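Local coordinates for DNA-binding protein HU (Anabaena sp., PDB 1P71) that binds and bends DNA as a homodimeric bacterial histone-like protein, wrapping it to protect it from denaturation, at residues C[45-50]-C[83-88]. Residues are numbered along the deposited sequence; the frame is centred on the assembly and turned at random.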
ATOM      1  N   VAL C  45      11.276  -3.330   1.774  1.00 31.65           N
ATOM      2  CA  VAL C  45      11.541  -4.743   1.510  1.00 31.67           C
ATOM      3  C   VAL C  45      10.622  -5.681   2.324  1.00 31.72           C
ATOM      4  O   VAL C  45      10.478  -5.525   3.550  1.00 31.87           O
ATOM      5  CB  VAL C  45      13.019  -5.102   1.746  1.00 31.85           C
ATOM      6  N   GLY C  46       9.984  -6.620   1.616  1.00 31.11           N
ATOM      7  CA  GLY C  46       9.083  -7.596   2.208  1.00 30.23           C
ATOM      8  C   GLY C  46       7.639  -7.152   2.240  1.00 29.68           C
ATOM      9  O   GLY C  46       6.718  -7.960   2.021  1.00 29.42           O
ATOM     10  N   PHE C  47       7.432  -5.863   2.488  1.00 29.39           N
ATOM     11  CA  PHE C  47       6.095  -5.296   2.591  1.00 28.92           C
ATOM     12  C   PHE C  47       5.550  -4.933   1.220  1.00 29.17           C
ATOM     13  O   PHE C  47       4.506  -5.432   0.805  1.00 28.92           O
ATOM     14  CB  PHE C  47       6.089  -4.076   3.508  1.00 28.57           C
ATOM     15  CG  PHE C  47       4.736  -3.438   3.641  1.00 29.29           C
ATOM     16  CD1 PHE C  47       3.775  -3.973   4.511  1.00 28.54           C
ATOM     17  CD2 PHE C  47       4.408  -2.320   2.873  1.00 28.54           C
ATOM     18  CE1 PHE C  47       2.518  -3.389   4.624  1.00 28.19           C
ATOM     19  CE2 PHE C  47       3.161  -1.729   2.967  1.00 28.89           C
ATOM     20  CZ  PHE C  47       2.207  -2.264   3.834  1.00 30.32           C
ATOM     21  N   GLY C  48       6.236  -4.019   0.537  1.00 29.53           N
ATOM     22  CA  GLY C  48       5.855  -3.670  -0.814  1.00 29.04           C
ATOM     23  C   GLY C  48       6.387  -2.318  -1.228  1.00 29.30           C
ATOM     24  O   GLY C  48       7.135  -1.678  -0.480  1.00 28.93           O
ATOM     25  N   SER C  49       5.988  -1.889  -2.421  1.00 29.28           N
ATOM     26  CA  SER C  49       6.412  -0.597  -2.946  1.00 29.00           C
ATOM     27  C   SER C  49       5.210   0.227  -3.393  1.00 28.63           C
ATOM     28  O   SER C  49       4.168  -0.310  -3.797  1.00 28.16           O
ATOM     29  CB  SER C  49       7.368  -0.790  -4.112  1.00 28.87           C
ATOM     30  OG  SER C  49       6.645  -1.265  -5.231  1.00 31.52           O
ATOM     31  N   PHE C  50       5.393   1.538  -3.341  1.00 28.16           N
ATOM     32  CA  PHE C  50       4.413   2.520  -3.753  1.00 28.10           C
ATOM     33  C   PHE C  50       5.055   3.387  -4.830  1.00 28.34           C
ATOM     34  O   PHE C  50       6.204   3.801  -4.683  1.00 27.35           O
ATOM     35  CB  PHE C  50       4.072   3.455  -2.592  1.00 28.25           C
ATOM     36  CG  PHE C  50       3.364   2.794  -1.439  1.00 28.12           C
ATOM     37  CD1 PHE C  50       4.101   2.239  -0.391  1.00 27.67           C
ATOM     38  CD2 PHE C  50       1.969   2.795  -1.370  1.00 27.12           C
ATOM     39  CE1 PHE C  50       3.467   1.658   0.699  1.00 29.59           C
ATOM     40  CE2 PHE C  50       1.316   2.212  -0.284  1.00 27.53           C
ATOM     41  CZ  PHE C  50       2.061   1.640   0.744  1.00 31.15           C
ATOM     42  N   LYS C  83       7.076  -9.962  -1.302  1.00 25.81           N
ATOM     43  CA  LYS C  83       6.969 -11.420  -1.222  1.00 25.95           C
ATOM     44  C   LYS C  83       6.464 -11.936   0.117  1.00 26.28           C
ATOM     45  O   LYS C  83       5.702 -12.902   0.151  1.00 25.39           O
ATOM     46  CB  LYS C  83       8.293 -12.102  -1.576  1.00 26.25           C
ATOM     47  CG  LYS C  83       8.237 -13.623  -1.561  1.00 26.40           C
ATOM     48  CD  LYS C  83       9.210 -14.216  -2.569  1.00 28.36           C
ATOM     49  CE  LYS C  83       9.289 -15.728  -2.443  1.00 29.75           C
ATOM     50  NZ  LYS C  83      10.040 -16.334  -3.585  1.00 30.24           N
ATOM     51  N   LEU C  84       6.879 -11.291   1.204  1.00 26.35           N
ATOM     52  CA  LEU C  84       6.444 -11.667   2.552  1.00 26.83           C
ATOM     53  C   LEU C  84       4.969 -11.357   2.754  1.00 26.24           C
ATOM     54  O   LEU C  84       4.234 -12.175   3.311  1.00 26.49           O
ATOM     55  CB  LEU C  84       7.300 -11.004   3.658  1.00 27.11           C
ATOM     56  CG  LEU C  84       6.879 -11.336   5.112  1.00 28.85           C
ATOM     57  CD1 LEU C  84       7.472 -12.680   5.672  1.00 29.82           C
ATOM     58  CD2 LEU C  84       7.115 -10.187   6.109  1.00 31.21           C
ATOM     59  N   PHE C  85       4.536 -10.189   2.297  1.00 25.32           N
ATOM     60  CA  PHE C  85       3.123  -9.816   2.366  1.00 24.95           C
ATOM     61  C   PHE C  85       2.252 -10.824   1.571  1.00 24.72           C
ATOM     62  O   PHE C  85       1.292 -11.377   2.099  1.00 24.21           O
ATOM     63  CB  PHE C  85       2.954  -8.381   1.865  1.00 24.57           C
ATOM     64  CG  PHE C  85       1.689  -7.707   2.318  1.00 26.06           C
ATOM     65  CD1 PHE C  85       0.637  -8.442   2.908  1.00 27.19           C
ATOM     66  CD2 PHE C  85       1.535  -6.342   2.155  1.00 27.04           C
ATOM     67  CE1 PHE C  85      -0.522  -7.805   3.319  1.00 27.48           C
ATOM     68  CE2 PHE C  85       0.367  -5.696   2.573  1.00 28.30           C
ATOM     69  CZ  PHE C  85      -0.664  -6.432   3.150  1.00 25.96           C
ATOM     70  N   ARG C  86       2.605 -11.076   0.315  1.00 24.76           N
ATOM     71  CA  ARG C  86       1.896 -12.080  -0.505  1.00 25.05           C
ATOM     72  C   ARG C  86       1.785 -13.486   0.094  1.00 25.07           C
ATOM     73  O   ARG C  86       0.755 -14.148  -0.045  1.00 25.43           O
ATOM     74  CB  ARG C  86       2.492 -12.160  -1.906  1.00 25.06           C
ATOM     75  CG  ARG C  86       2.269 -10.867  -2.702  1.00 26.57           C
ATOM     76  CD  ARG C  86       2.907 -10.823  -4.084  1.00 32.53           C
ATOM     77  NE  ARG C  86       4.102 -11.666  -4.201  1.00 35.85           N
ATOM     78  CZ  ARG C  86       5.326 -11.208  -4.470  1.00 34.91           C
ATOM     79  NH1 ARG C  86       5.531  -9.910  -4.653  1.00 33.70           N
ATOM     80  NH2 ARG C  86       6.347 -12.059  -4.563  1.00 34.86           N
ATOM     81  N   GLU C  87       2.854 -13.937   0.740  1.00 25.08           N
ATOM     82  CA  GLU C  87       2.938 -15.284   1.287  1.00 25.68           C
ATOM     83  C   GLU C  87       2.295 -15.442   2.668  1.00 25.85           C
ATOM     84  O   GLU C  87       1.899 -16.541   3.047  1.00 25.88           O
ATOM     85  CB  GLU C  87       4.380 -15.790   1.247  1.00 25.32           C
ATOM     86  CG  GLU C  87       4.892 -15.984  -0.189  1.00 26.90           C
ATOM     87  CD  GLU C  87       6.252 -16.658  -0.289  1.00 28.32           C
ATOM     88  OE1 GLU C  87       6.580 -17.181  -1.379  1.00 30.22           O
ATOM     89  OE2 GLU C  87       6.997 -16.674   0.708  1.00 30.11           O
ATOM     90  N   LYS C  88       2.160 -14.352   3.409  1.00 26.19           N
ATOM     91  CA  LYS C  88       1.404 -14.398   4.654  1.00 26.86           C
ATOM     92  C   LYS C  88      -0.093 -14.434   4.322  1.00 26.64           C
ATOM     93  O   LYS C  88      -0.870 -15.129   4.974  1.00 25.41           O
ATOM     94  CB  LYS C  88       1.741 -13.210   5.562  1.00 27.27           C
ATOM     95  CG  LYS C  88       3.157 -13.198   6.164  1.00 29.36           C
ATOM     96  CD  LYS C  88       3.638 -14.554   6.721  1.00 36.73           C
ATOM     97  CE  LYS C  88       3.250 -14.762   8.185  1.00 40.20           C
ATOM     98  NZ  LYS C  88       4.450 -14.938   9.110  1.00 42.15           N
TER
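Phe47 and Phe85 form the tight, buried side of this contact, their side chains lying next to each other and pointing the same way. The rings are nearly parallel, their planes inclined at 28°, but are slid apart so that they barely overlap; Phe85 CE2 comes 3.8 Å from Phe47 CE1. In Phe85, chi1 of -159° sends CG off anti to the backbone N, on the side of Phe47. CD2 of this ring lies over one face of the Phe47 ring. The carbonyl O of Phe47 meets the Phe85 ring in its plane, at the edge, 3.4 Å from CD2.

Beside the rings, Phe85 N in the first turn of the C-terminal helix donates a hydrogen bond of 3.1 Å to Gly46 O. The helix thus docks on the turn between strands 42-44 and 48-61 of the HU fold, where Phe47 and Gly48 form a classic beta bulge opposite Leu44. Glycine suits position 46 because its backbone angles would jam a CB against the preceding carbonyl O.

Large apolar residues fit here: Phe79 meets the Phe47 ring and touches Phe85, while Ile33 and Pro77 of the second subunit pack on Phe47 and Phe85. An alanine at Phe85 would probably leave that face of Phe47 without its cover and Pro77 without the ring. Toward solvent the packing thins: of exposed Leu84's side chain, CB alone comes within 4.2 Å of the turn, and Lys83, suitably charged, starts away from it.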